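Local coordinates for microcin B17-processing protein McbC (Escherichia coli, PDB 6GRI), which oxidises the azoline rings formed in the microcin B17 precursor peptide to oxazoles and thiazoles, as the dehydrogenase of the McbBCD synthetase, at the interface of chains A and B. Numbering follows the deposited sequence. Chains: chain A/B, Microcin B17-processing protein McbC.

Contact 1: the interface of chains A and B. Residues chain A 6, 10-11, 14, 200; chain B 47, 54-55.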
# COMPACT_ATOMS: atom_id res chain seq x y z
N LEU A 6 -25.42 -1.95 19.86
CA LEU A 6 -25.32 -1.90 18.41
C LEU A 6 -24.70 -3.21 17.99
O LEU A 6 -23.67 -3.62 18.56
CB LEU A 6 -24.42 -0.74 17.98
CG LEU A 6 -24.02 -0.66 16.50
CD1 LEU A 6 -25.23 -0.37 15.63
CD2 LEU A 6 -22.98 0.41 16.31
N GLU A 10 -24.95 -4.96 11.58
CA GLU A 10 -25.52 -3.74 10.99
C GLU A 10 -24.40 -2.89 10.37
O GLU A 10 -24.56 -2.37 9.27
CB GLU A 10 -26.26 -2.91 12.03
CG GLU A 10 -27.46 -3.58 12.67
CD GLU A 10 -28.68 -3.65 11.78
OE1 GLU A 10 -28.88 -2.78 10.91
OE2 GLU A 10 -29.48 -4.60 11.95
N VAL A 11 -23.29 -2.74 11.09
CA VAL A 11 -22.13 -2.01 10.60
C VAL A 11 -21.62 -2.64 9.30
O VAL A 11 -21.53 -1.96 8.28
CB VAL A 11 -21.00 -1.91 11.66
CG1 VAL A 11 -19.67 -1.45 11.06
CG2 VAL A 11 -21.41 -0.96 12.79
N TYR A 14 -22.30 -1.90 5.34
CA TYR A 14 -21.79 -0.75 4.59
C TYR A 14 -20.27 -0.80 4.37
O TYR A 14 -19.67 0.20 3.97
CB TYR A 14 -22.13 0.55 5.33
CG TYR A 14 -23.60 0.82 5.43
CD1 TYR A 14 -24.25 1.56 4.44
CD2 TYR A 14 -24.36 0.35 6.51
CE1 TYR A 14 -25.61 1.81 4.52
CE2 TYR A 14 -25.72 0.60 6.59
CZ TYR A 14 -26.34 1.32 5.59
OH TYR A 14 -27.68 1.58 5.63
N PHE A 200 -16.74 2.35 8.12
CA PHE A 200 -18.00 2.18 7.35
C PHE A 200 -18.71 3.45 6.86
O PHE A 200 -19.39 3.39 5.85
CB PHE A 200 -18.99 1.22 8.05
CG PHE A 200 -19.81 1.84 9.16
CD1 PHE A 200 -19.21 2.43 10.27
CD2 PHE A 200 -21.21 1.78 9.11
CE1 PHE A 200 -19.99 2.97 11.28
CE2 PHE A 200 -21.99 2.31 10.13
CZ PHE A 200 -21.38 2.91 11.21
N VAL B 47 -23.28 5.60 4.61
CA VAL B 47 -24.59 5.21 5.15
C VAL B 47 -25.58 6.33 4.85
O VAL B 47 -25.32 7.47 5.19
CB VAL B 47 -24.56 5.03 6.69
CG1 VAL B 47 -25.91 4.50 7.19
CG2 VAL B 47 -23.42 4.11 7.13
N LYS B 54 -29.37 4.72 13.88
CA LYS B 54 -29.10 3.37 14.32
C LYS B 54 -27.66 3.17 14.82
O LYS B 54 -27.44 2.36 15.71
CB LYS B 54 -29.38 2.44 13.14
CG LYS B 54 -29.39 0.94 13.42
CD LYS B 54 -29.26 0.15 12.12
CE LYS B 54 -30.39 0.42 11.12
NZ LYS B 54 -29.92 0.55 9.71
N PHE B 55 -26.69 3.91 14.27
CA PHE B 55 -25.25 3.75 14.59
C PHE B 55 -24.66 4.76 15.58
O PHE B 55 -23.54 4.58 16.08
CB PHE B 55 -24.46 3.78 13.30
CG PHE B 55 -24.93 2.77 12.31
CD1 PHE B 55 -24.45 1.46 12.36
CD2 PHE B 55 -25.88 3.09 11.36
CE1 PHE B 55 -24.88 0.52 11.45
CE2 PHE B 55 -26.33 2.14 10.46
CZ PHE B 55 -25.83 0.85 10.50

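Contact 2: the interface of chains A and B. Residues chain A 32, 236; chain B 205, 209.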
# COMPACT_ATOMS: atom_id res chain seq x y z
N PHE A 32 4.44 -4.14 16.73
CA PHE A 32 5.74 -4.46 17.30
C PHE A 32 5.80 -5.92 17.73
O PHE A 32 4.79 -6.52 18.09
CB PHE A 32 6.00 -3.55 18.51
CG PHE A 32 6.57 -2.20 18.19
CD1 PHE A 32 6.60 -1.68 16.88
CD2 PHE A 32 7.06 -1.42 19.21
CE1 PHE A 32 7.13 -0.43 16.61
CE2 PHE A 32 7.59 -0.16 18.95
CZ PHE A 32 7.63 0.33 17.65
N ALA A 236 3.52 2.15 24.57
CA ALA A 236 3.49 1.63 23.21
C ALA A 236 4.37 0.40 23.00
O ALA A 236 4.26 -0.25 21.97
CB ALA A 236 3.87 2.74 22.23
N ARG B 205 4.90 2.89 13.47
CA ARG B 205 4.15 3.12 14.70
C ARG B 205 4.14 4.59 15.15
O ARG B 205 3.24 5.01 15.87
CB ARG B 205 4.70 2.21 15.80
CG ARG B 205 3.73 1.88 16.94
CD ARG B 205 4.49 1.04 17.95
NE ARG B 205 3.69 0.43 19.01
CZ ARG B 205 3.02 -0.71 18.92
NH1 ARG B 205 2.96 -1.40 17.80
NH2 ARG B 205 2.36 -1.15 19.99
N MET B 209 1.03 6.88 16.84
CA MET B 209 1.34 7.68 18.02
C MET B 209 1.12 9.18 17.79
O MET B 209 0.60 9.87 18.66
CB MET B 209 2.78 7.43 18.46
CG MET B 209 3.03 6.04 19.03
SD MET B 209 4.78 5.63 19.04
CE MET B 209 5.29 6.13 20.68

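Contact 1: the interface of chains A and B
B:Phe55 plugs into chain A between A:Phe200 and the short helix 8-11, where two copies of this nitroreductase-family subunit meet. Its ring leaves the backbone with CG anti to the carbonyl carbon (chi1 -56°), which puts it beside A:Phe200 and the helix 8-11 backbone, and each step outward finds a different neighbour. B:Phe55 CB lies at the edge of the A:Phe200 ring, in its plane, 3.8 Å from A:Phe200 CZ. Next come CG and CD1, which pass beside CE2 and CZ of the same ring. The two phenyls meet edge to face with their planes 59° apart: it is A:Phe200 that presents its edge, CE2 standing over the face of B:Phe55, toward the rim, 3.4 Å from B:Phe55 CD1. A:Phe200 itself has chi1 at 81°, which places its ring between backbone N and carbonyl carbon, and A:Val11 CG1 lies over one face of it.

Further out, CE1 of B:Phe55 points at the backbone of the helix, with A:Glu10 C and A:Val11 N in the plane of the ring at its edge. B:Phe55 CE1 also touches A:Glu10 CB at 3.7 Å, while B:Phe55 CZ at the tip has A:Glu10 O and A:Tyr14 CE2 (3.9 Å) as neighbours. On another flank A:Leu6 brings CD1 to within 3.8 Å of B:Phe55 CD1, the two side chains crossing at about a right angle.

A:Tyr14 offers one ring face to B:Val47. B:Val47 CG2 sits over that face in a CH-pi contact, whereas B:Val47 CG1 reaches the phenol end, 3.6 Å from A:Tyr14 CZ. CG2 also touches A:Phe200 CE2. Around the rim, B:Lys54 runs across A:Glu10, its CD and CE lying against the carboxylate OE1, and the ammonium NZ forms a long salt bridge with OE1 at 3.7 Å.

Contact 2: the interface of chains A and B
A:Phe32 lies beneath the outstretched side chain of B:Arg205, whose CD stands over the middle of the phenyl face, 3.3 Å from the ring centroid, in a CH-pi contact. The arginine is extended from CG to NE; with CG nearly opposite the backbone N (chi1 -156°), the extended chain carries CD across the phenyl face. B:Arg205 CB lies beyond the rim of the phenyl, 3.7 Å from A:Phe32 CE1. Beyond CD, the guanidinium continues over the CB side of A:Phe32, turned by only 25° from the plane of the phenyl, with B:Arg205 NH1 3.7 Å from A:Phe32 CG. The ring backs CD and NE, while the rest of the guanidinium extends past its rim.

The carbonyl oxygen of A:Ala236 approaches that same face of the guanidinium from above its plane, near the NE and NH2 end. B:Arg205 NH2 gives A:Ala236 O a weak hydrogen bond of 2.9 Å, strongly bent, with 122° at the hydrogen. NE is also near this oxygen, but its N-H points elsewhere and makes no bond. The raised position of the oxygen probably contributes to the poor geometry; the attraction is probably helped by the arginine's charge.

A:Ala236 CB lies at the guanidinium edge, in its plane, and meets B:Met209 on its other flank, where the methyl CE comes within 4.0 Å of it.

B:Arg205 and B:Met209 stand one turn apart at the beginning of the long helix 204-228, while A:Ala236 directly follows strand 231-235 and A:Phe32 follows the 3-10 helix 28-30, so a helix start of one subunit docks against two loops of the other.

About 29 Å separates the centres of contact 1 and contact 2, and the two have no residue in common. Because the interface is two-fold symmetric, each has a twin with the chains exchanged, and every subunit supplies both halves of both. Sequence links them closely: A:Phe200 of contact 1 lies four residues before helix 204-228, whose first turns, in chain B, furnish contact 2. Each also draws on the N-terminal region, through helix 8-11 and segment 47-55 in contact 1 and the loop after 3-10 helix 28-30 in contact 2. Together they probably help hold the McbC pair together within the synthetase.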